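Local coordinates for amide synthase (PDB 1L5A), which acts in vibriobactin biosynthesis as a free-standing nonribosomal peptide synthetase condensation enzyme, probably joining an acyl group to an amine to form an amide, at residues R53-A58 with D102-S107; L20-H25 with Y121-H126. One frame throughout, in Å; residues are numbered along the deposited sequence.

Contact 1: residues R53-A58 with D102-S107; sequences RARFSA and DAPITS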
loop_
_atom_site.group_PDB
_atom_site.type_symbol
_atom_site.label_atom_id
_atom_site.label_comp_id
_atom_site.label_asym_id
_atom_site.label_seq_id
_atom_site.Cartn_x
_atom_site.Cartn_y
_atom_site.Cartn_z
ATOM N N ARG A 53 25.327 15.391 9.906
ATOM C CA ARG A 53 25.420 16.763 10.411
ATOM C C ARG A 53 24.643 16.892 11.717
ATOM O O ARG A 53 24.509 17.979 12.282
ATOM C CB ARG A 53 24.862 17.777 9.395
ATOM C CG ARG A 53 25.713 17.954 8.128
ATOM C CD ARG A 53 25.170 19.066 7.205
ATOM N NE ARG A 53 23.870 18.738 6.605
ATOM C CZ ARG A 53 22.709 19.252 6.995
ATOM N NH1 ARG A 53 22.665 20.135 8.001
ATOM N NH2 ARG A 53 21.589 18.887 6.375
ATOM N N ALA A 54 24.126 15.772 12.190
ATOM C CA ALA A 54 23.374 15.748 13.424
ATOM C C ALA A 54 24.256 16.058 14.627
ATOM O O ALA A 54 25.440 15.733 14.646
ATOM C CB ALA A 54 22.742 14.382 13.610
ATOM N N ARG A 55 23.650 16.694 15.625
ATOM C CA ARG A 55 24.307 17.037 16.878
ATOM C C ARG A 55 23.253 16.981 17.982
ATOM O O ARG A 55 22.058 17.195 17.728
ATOM C CB ARG A 55 24.946 18.432 16.801
ATOM C CG ARG A 55 26.105 18.456 15.836
ATOM C CD ARG A 55 27.063 19.561 16.111
ATOM N NE ARG A 55 28.241 19.462 15.252
ATOM C CZ ARG A 55 29.255 20.319 15.297
ATOM N NH1 ARG A 55 29.227 21.334 16.168
ATOM N NH2 ARG A 55 30.280 20.180 14.460
ATOM N N PHE A 56 23.686 16.676 19.204
ATOM C CA PHE A 56 22.737 16.583 20.305
ATOM C C PHE A 56 22.994 17.568 21.429
ATOM O O PHE A 56 24.144 17.839 21.782
ATOM C CB PHE A 56 22.737 15.164 20.867
ATOM C CG PHE A 56 22.364 14.118 19.864
ATOM C CD1 PHE A 56 23.322 13.558 19.040
ATOM C CD2 PHE A 56 21.040 13.725 19.713
ATOM C CE1 PHE A 56 22.971 12.627 18.079
ATOM C CE2 PHE A 56 20.680 12.790 18.757
ATOM C CZ PHE A 56 21.642 12.241 17.939
ATOM N N SER A 57 21.914 18.107 21.991
ATOM C CA SER A 57 22.021 19.038 23.114
ATOM C C SER A 57 22.232 18.190 24.360
ATOM O O SER A 57 22.118 16.962 24.309
ATOM C CB SER A 57 20.732 19.835 23.298
ATOM O OG SER A 57 19.790 19.085 24.041
ATOM N N ALA A 58 22.531 18.844 25.477
ATOM C CA ALA A 58 22.743 18.136 26.735
ATOM C C ALA A 58 21.450 17.438 27.151
ATOM O O ALA A 58 21.479 16.451 27.885
ATOM C CB ALA A 58 23.191 19.117 27.814
ATOM N N ASP A 102 26.823 18.407 21.649
ATOM C CA ASP A 102 27.344 19.455 20.791
ATOM C C ASP A 102 28.637 19.139 20.025
ATOM O O ASP A 102 29.412 20.045 19.731
ATOM C CB ASP A 102 27.530 20.712 21.640
ATOM C CG ASP A 102 26.271 21.073 22.417
ATOM O OD1 ASP A 102 25.214 21.348 21.796
ATOM O OD2 ASP A 102 26.337 21.070 23.664
ATOM N N ALA A 103 28.866 17.875 19.681
ATOM C CA ALA A 103 30.076 17.513 18.951
ATOM C C ALA A 103 29.809 16.810 17.602
ATOM O O ALA A 103 28.711 16.323 17.335
ATOM C CB ALA A 103 30.953 16.639 19.831
ATOM N N PRO A 104 30.822 16.759 16.730
ATOM C CA PRO A 104 30.617 16.103 15.439
ATOM C C PRO A 104 30.493 14.612 15.680
ATOM O O PRO A 104 31.300 14.035 16.404
ATOM C CB PRO A 104 31.898 16.432 14.659
ATOM C CG PRO A 104 32.518 17.605 15.418
ATOM C CD PRO A 104 32.182 17.309 16.843
ATOM N N ILE A 105 29.510 13.984 15.047
ATOM C CA ILE A 105 29.303 12.556 15.218
ATOM C C ILE A 105 30.158 11.716 14.290
ATOM O O ILE A 105 30.336 10.527 14.523
ATOM C CB ILE A 105 27.823 12.175 14.998
ATOM C CG1 ILE A 105 26.917 13.086 15.825
ATOM C CG2 ILE A 105 27.578 10.754 15.439
ATOM C CD1 ILE A 105 27.113 12.992 17.305
ATOM N N THR A 106 30.686 12.296 13.225
ATOM C CA THR A 106 31.512 11.472 12.346
ATOM C C THR A 106 32.902 12.048 12.125
ATOM O O THR A 106 33.182 13.175 12.493
ATOM C CB THR A 106 30.851 11.246 10.964
ATOM O OG1 THR A 106 31.021 12.414 10.148
ATOM C CG2 THR A 106 29.369 10.941 11.133
ATOM N N SER A 107 33.768 11.250 11.517
ATOM C CA SER A 107 35.130 11.658 11.217
ATOM C C SER A 107 35.502 11.047 9.868
ATOM O O SER A 107 35.107 9.917 9.560
ATOM C CB SER A 107 36.081 11.161 12.318
ATOM O OG SER A 107 37.394 11.675 12.157
HETATM O O HOH W 1 24.144 21.217 25.208
#
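Arg-55 lays its side chain across the backbone of Ala-103 and Pro-104. Its chain is extended from CG to NE (chi2 -157°, chi3 174°), and this carries NE past the Ala-103 carbonyl, 3.8 Å from Ala-103 O. At the end of the chain one face of the guanidinium lies over the peptide link, with Pro-104 N 3.7 Å from its plane and displaced toward the rim, while Arg-55 NH2 reaches Pro-104 CG at 3.5 Å. This is packing of a flat cationic group on backbone and proline ring. Next along the loop, Ile-105 points toward the strand and brings CG1 to 3.3 Å from Ala-54 O; its CD1 meets the edge of the Phe-56 ring, 4.2 Å from CD1 of that ring. The backbone link is a single nearly straight bond, Asp-102 N to Phe-56 O at 2.7 Å (174° at the hydrogen). One water bridges the two segments, accepting from Ala-58 N and donating to Asp-102 OD2, while Asp-102 OD1 is hydrogen-bonded to the hydroxyl of Tyr-63, so both carboxylate oxygens tie the loop to the hairpin. Further out, Phe-56 also packs on Leu-62 and Ile-105 on His-125. Here the small antiparallel hairpin of strands 54-56 and 62-64 is joined to the irregular loop that leads into strand 107-114, at the periphery of the condensation domain.

Contact 2: residues L20-H25 with Y121-H126; sequences LDTVAH and YTRAHH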
loop_
_atom_site.group_PDB
_atom_site.type_symbol
_atom_site.label_atom_id
_atom_site.label_comp_id
_atom_site.label_asym_id
_atom_site.label_seq_id
_atom_site.Cartn_x
_atom_site.Cartn_y
_atom_site.Cartn_z
ATOM N N LEU A 20 31.021 3.128 23.433
ATOM C CA LEU A 20 30.453 1.788 23.332
ATOM C C LEU A 20 29.836 1.453 21.980
ATOM O O LEU A 20 29.915 0.319 21.515
ATOM C CB LEU A 20 29.375 1.611 24.398
ATOM C CG LEU A 20 29.850 1.450 25.832
ATOM C CD1 LEU A 20 28.716 1.755 26.792
ATOM C CD2 LEU A 20 30.350 0.032 26.025
ATOM N N ASP A 21 29.218 2.441 21.348
ATOM C CA ASP A 21 28.542 2.196 20.088
ATOM C C ASP A 21 29.056 2.994 18.908
ATOM O O ASP A 21 28.359 3.839 18.366
ATOM C CB ASP A 21 27.051 2.441 20.302
ATOM C CG ASP A 21 26.499 1.611 21.441
ATOM O OD1 ASP A 21 26.616 0.372 21.366
ATOM O OD2 ASP A 21 25.968 2.184 22.409
ATOM N N THR A 22 30.287 2.706 18.513
ATOM C CA THR A 22 30.929 3.382 17.398
ATOM C C THR A 22 30.959 2.462 16.183
ATOM O O THR A 22 30.936 1.242 16.317
ATOM C CB THR A 22 32.384 3.741 17.738
ATOM O OG1 THR A 22 32.419 4.631 18.862
ATOM C CG2 THR A 22 33.058 4.393 16.555
ATOM N N VAL A 23 31.003 3.052 14.998
ATOM C CA VAL A 23 31.085 2.277 13.766
ATOM C C VAL A 23 32.233 2.876 12.955
ATOM O O VAL A 23 32.192 4.043 12.546
ATOM C CB VAL A 23 29.792 2.375 12.924
ATOM C CG1 VAL A 23 29.799 1.304 11.845
ATOM C CG2 VAL A 23 28.580 2.225 13.801
ATOM N N ALA A 24 33.272 2.090 12.739
ATOM C CA ALA A 24 34.403 2.580 11.968
ATOM C C ALA A 24 34.883 1.550 10.959
ATOM O O ALA A 24 35.003 0.355 11.266
ATOM C CB ALA A 24 35.563 2.993 12.905
ATOM N N HIS A 25 35.125 2.019 9.740
ATOM C CA HIS A 25 35.629 1.167 8.674
ATOM C C HIS A 25 36.875 1.808 8.072
ATOM O O HIS A 25 37.050 3.019 8.113
ATOM C CB HIS A 25 34.596 0.993 7.561
ATOM C CG HIS A 25 33.453 0.092 7.909
ATOM N ND1 HIS A 25 32.804 -0.675 6.965
ATOM C CD2 HIS A 25 32.823 -0.147 9.085
ATOM C CE1 HIS A 25 31.826 -1.348 7.542
ATOM N NE2 HIS A 25 31.815 -1.046 8.829
ATOM N N TYR A 121 39.495 6.289 6.067
ATOM C CA TYR A 121 38.964 5.952 7.367
ATOM C C TYR A 121 37.667 6.721 7.590
ATOM O O TYR A 121 37.633 7.954 7.526
ATOM C CB TYR A 121 39.984 6.309 8.464
ATOM C CG TYR A 121 39.453 6.202 9.873
ATOM C CD1 TYR A 121 39.194 4.955 10.465
ATOM C CD2 TYR A 121 39.206 7.345 10.622
ATOM C CE1 TYR A 121 38.697 4.860 11.786
ATOM C CE2 TYR A 121 38.713 7.267 11.934
ATOM C CZ TYR A 121 38.464 6.027 12.508
ATOM O OH TYR A 121 37.990 5.981 13.801
ATOM N N THR A 122 36.604 5.975 7.863
ATOM C CA THR A 122 35.293 6.551 8.110
ATOM C C THR A 122 34.799 6.116 9.482
ATOM O O THR A 122 34.822 4.938 9.795
ATOM C CB THR A 122 34.307 6.047 7.069
ATOM O OG1 THR A 122 34.804 6.377 5.771
ATOM C CG2 THR A 122 32.928 6.673 7.276
ATOM N N ARG A 123 34.354 7.058 10.297
ATOM C CA ARG A 123 33.838 6.715 11.609
ATOM C C ARG A 123 32.590 7.487 11.950
ATOM O O ARG A 123 32.493 8.689 11.702
ATOM C CB ARG A 123 34.836 7.010 12.711
ATOM C CG ARG A 123 34.160 7.078 14.086
ATOM C CD ARG A 123 34.771 8.148 14.945
ATOM N NE ARG A 123 33.847 9.249 15.166
ATOM C CZ ARG A 123 34.203 10.448 15.610
ATOM N NH1 ARG A 123 35.477 10.710 15.886
ATOM N NH2 ARG A 123 33.284 11.391 15.768
ATOM N N ALA A 124 31.658 6.791 12.581
ATOM C CA ALA A 124 30.412 7.401 12.996
ATOM C C ALA A 124 29.946 6.727 14.271
ATOM O O ALA A 124 30.478 5.716 14.684
ATOM C CB ALA A 124 29.365 7.222 11.894
ATOM N N HIS A 125 28.956 7.307 14.914
ATOM C CA HIS A 125 28.388 6.693 16.099
ATOM C C HIS A 125 27.155 5.911 15.628
ATOM O O HIS A 125 26.436 6.339 14.721
ATOM C CB HIS A 125 27.986 7.763 17.099
ATOM C CG HIS A 125 27.550 7.214 18.411
ATOM N ND1 HIS A 125 26.321 6.619 18.593
ATOM C CD2 HIS A 125 28.186 7.145 19.603
ATOM C CE1 HIS A 125 26.219 6.209 19.845
ATOM N NE2 HIS A 125 27.337 6.515 20.479
ATOM N N HIS A 126 26.911 4.762 16.233
ATOM C CA HIS A 126 25.765 3.955 15.852
ATOM C C HIS A 126 24.426 4.708 15.873
ATOM O O HIS A 126 23.447 4.257 15.285
ATOM C CB HIS A 126 25.677 2.757 16.781
ATOM C CG HIS A 126 25.706 1.448 16.073
ATOM N ND1 HIS A 126 24.593 0.914 15.458
ATOM C CD2 HIS A 126 26.719 0.578 15.853
ATOM C CE1 HIS A 126 24.922 -0.231 14.888
ATOM N NE2 HIS A 126 26.206 -0.456 15.113
HETATM O O HOH W 2 36.119 4.047 5.383
#
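His-126 reaches back over the strand beginning at Thr-22, and its side chain can be followed outward. CB lies against Asp-21, 3.3 Å from Asp-21 O and next to Asp-21 CB. From CG onward the ring meets the Val-23 methyl CG2, which stands 3.7 Å from His-126 CG and approaches CD2 still more closely; the two side chains cross at about a right angle. The last ring atom on this side, NE2, is 3.8 Å from Val-23 CG2, and Phe-8 adds a ring whose plane is inclined by only about 15° to that of the imidazole. At the backbone, His-126 N donates to Asp-21 O at 2.7 Å. The same carbonyl oxygen sits over the centre of the His-125 ring, 3.3 Å above its plane. The anti placement of CG relative to the backbone N (chi1 -173°) puts CG, the root of the His-125 ring, near that oxygen, and ND1 is hydrogen-bonded to Ile-127 N. Beyond Asp-21 the strands run antiparallel at 169°. Val-23 and Ala-124 form one hydrogen-bonded pair, with Val-23 N to Ala-124 O at 2.7 Å, and His-25 and Thr-122 form the next. On the face bearing Thr-22 and Ala-24, Thr-22 CG2 packs on Arg-123 CG and Ala-24 CB meets Tyr-121 CE1 at 3.8 Å. Arg-123 and Tyr-121 both send their polar ends to Asp-93, and the Asp-21 carboxylate turns to Arg-11. Strands 22-30 and 117-125 are thus neighbours inside a mixed sheet built mostly from the N-terminal part of the chain, with strand 348-356 added from the C-terminal part, an architecture shared with CoA-dependent acyltransferases; the second strand runs directly into the HHxxxDG signature of condensation domains, which His-125 and His-126 open and whose second histidine is generally placed at the active site.

How the contacts relate
From the N terminus, after helix 6-14 the chain lays down strand 22-30, the first partner of contact 2, then runs through helix 35-47 to strand 54-56, where contact 1 begins. Contact 1 closes the inner loop when the chain returns, after helix 82-94, at residues 102-107. Strand 107-114 then turns back as strand 117-125, which closes the outer loop of contact 2, so contact 1 is nested within it. The two also touch directly: Ser-107 N lies 2.9 Å from Arg-123 O, a probable hydrogen bond where strand 107-114 starts alongside strand 117-125. Residues 102-107 thus connect the peripheral hairpin to the central sheet, about 13 Å separating the centres of the two contacts.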